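Side-chain contact in beta-lactamase (Nostoc sp., PDB 6NHS), which probably hydrolyses beta-lactam antibiotics as a class D, serine-dependent beta-lactamase: residues A[72-76]-A[77-81]. Sequence-based numbering, arbitrary orientation.
Sequences VALET and GVISN. With FMT (formic acid), chain C.
Ala73 and Leu74 meet Val78 and Ile79 in a local C-terminal cap, where helix 65-76 turns into the loop leading to strand 85-86. The helix ends as a Schellman motif: Gly77 leaves helical geometry with positive phi (83°), where lacking a CB spares it a collision with Thr76 O. Its N reaches Leu74 O at 3.1 Å and is shared with Ala73 O, which Val78 N also reaches at 3.1 Å; all three bonds are bent and weak. The motif's customary apolar clasp sets Ala73 CB against Val78 CG2 at 3.8 Å. Ile79 extends this clasp: its CG2 touches Ala73 CB and lies 3.7 Å from Leu74 CD2, the two longer side chains crossing obliquely. Thr76 OG1 (chi1 58°) folds back to donate to Val72 O at 2.8 Å, which also receives Thr76 N from the opposite face of its plane, and Val78 CG1 packs on that hydroxyl at 3.4 Å. A water placed to donate to Leu74 O (2.7 Å) and Ser80 O (2.9 Å) may join helix end to loop, though more acceptors than protons are in reach. Helix 113-123 covers Ala73 and Ile79 through Leu119, whereas Leu74 packs on helix 180-189. Ser80 N donates to a formic acid, probably from crystallisation.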
loop_
_atom_site.group_PDB
_atom_site.type_symbol
_atom_site.label_atom_id
_atom_site.label_comp_id
_atom_site.label_asym_id
_atom_site.label_seq_id
_atom_site.Cartn_x
_atom_site.Cartn_y
_atom_site.Cartn_z
ATOM N N VAL A 72 5.006 -7.056 9.658
ATOM C CA VAL A 72 5.886 -7.015 10.824
ATOM C C VAL A 72 5.088 -7.273 12.095
ATOM O O VAL A 72 5.553 -7.968 13.008
ATOM C CB VAL A 72 6.631 -5.669 10.883
ATOM C CG1 VAL A 72 7.504 -5.591 12.127
ATOM C CG2 VAL A 72 7.475 -5.457 9.596
ATOM N N ALA A 73 3.875 -6.722 12.170
ATOM C CA ALA A 73 3.046 -6.894 13.358
ATOM C C ALA A 73 2.717 -8.362 13.586
ATOM O O ALA A 73 2.819 -8.866 14.708
ATOM C CB ALA A 73 1.765 -6.066 13.227
ATOM N N LEU A 74 2.315 -9.063 12.527
ATOM C CA LEU A 74 2.023 -10.488 12.647
ATOM C C LEU A 74 3.287 -11.292 12.914
ATOM O O LEU A 74 3.278 -12.211 13.743
ATOM C CB LEU A 74 1.328 -10.991 11.378
ATOM C CG LEU A 74 -0.127 -10.527 11.227
ATOM C CD1 LEU A 74 -0.589 -10.682 9.765
ATOM C CD2 LEU A 74 -1.052 -11.289 12.182
ATOM N N GLU A 75 4.382 -10.966 12.223
ATOM C CA GLU A 75 5.607 -11.741 12.387
ATOM C C GLU A 75 6.156 -11.625 13.804
ATOM O O GLU A 75 6.602 -12.623 14.384
ATOM C CB GLU A 75 6.661 -11.295 11.372
ATOM C CG GLU A 75 7.861 -12.222 11.303
ATOM C CD GLU A 75 7.506 -13.598 10.766
ATOM O OE1 GLU A 75 6.507 -13.718 10.024
ATOM O OE2 GLU A 75 8.228 -14.562 11.081
ATOM N N THR A 76 6.151 -10.413 14.371
ATOM C CA THR A 76 6.623 -10.212 15.736
ATOM C C THR A 76 5.623 -10.695 16.769
ATOM O O THR A 76 5.984 -10.848 17.939
ATOM C CB THR A 76 6.911 -8.732 16.004
ATOM O OG1 THR A 76 5.721 -7.965 15.760
ATOM C CG2 THR A 76 8.052 -8.224 15.113
ATOM N N GLY A 77 4.372 -10.896 16.373
ATOM C CA GLY A 77 3.366 -11.367 17.296
ATOM C C GLY A 77 2.720 -10.297 18.142
ATOM O O GLY A 77 2.057 -10.631 19.131
ATOM N N VAL A 78 2.871 -9.015 17.788
ATOM C CA VAL A 78 2.172 -7.991 18.557
ATOM C C VAL A 78 0.681 -8.014 18.250
ATOM O O VAL A 78 -0.117 -7.451 19.010
ATOM C CB VAL A 78 2.774 -6.590 18.322
ATOM C CG1 VAL A 78 4.314 -6.606 18.559
ATOM C CG2 VAL A 78 2.422 -6.063 16.953
ATOM N N ILE A 79 0.288 -8.643 17.143
ATOM C CA ILE A 79 -1.099 -9.003 16.868
ATOM C C ILE A 79 -1.095 -10.480 16.480
ATOM O O ILE A 79 -0.247 -10.918 15.694
ATOM C CB ILE A 79 -1.724 -8.107 15.773
ATOM C CG1 ILE A 79 -3.246 -8.303 15.675
ATOM C CG2 ILE A 79 -1.059 -8.316 14.398
ATOM C CD1 ILE A 79 -4.043 -7.420 16.630
ATOM N N SER A 80 -2.004 -11.261 17.070
ATOM C CA SER A 80 -1.831 -12.714 17.021
ATOM C C SER A 80 -2.250 -13.310 15.680
ATOM O O SER A 80 -1.624 -14.267 15.208
ATOM C CB SER A 80 -2.600 -13.379 18.167
ATOM O OG SER A 80 -3.979 -13.091 18.081
ATOM N N ASN A 81 -3.290 -12.774 15.051
ATOM C CA ASN A 81 -3.782 -13.300 13.775
ATOM C C ASN A 81 -4.703 -12.244 13.164
ATOM O O ASN A 81 -4.738 -11.095 13.624
ATOM C CB ASN A 81 -4.472 -14.653 13.972
ATOM C CG ASN A 81 -5.577 -14.590 15.005
ATOM O OD1 ASN A 81 -6.365 -13.648 15.018
ATOM N ND2 ASN A 81 -5.630 -15.584 15.890
HETATM C C FMT C . -3.729 -8.842 19.702
HETATM O O1 FMT C . -3.370 -10.020 19.586
HETATM O O2 FMT C . -4.708 -8.445 20.351
HETATM O O HOH W 1 1.061 -13.369 14.808
#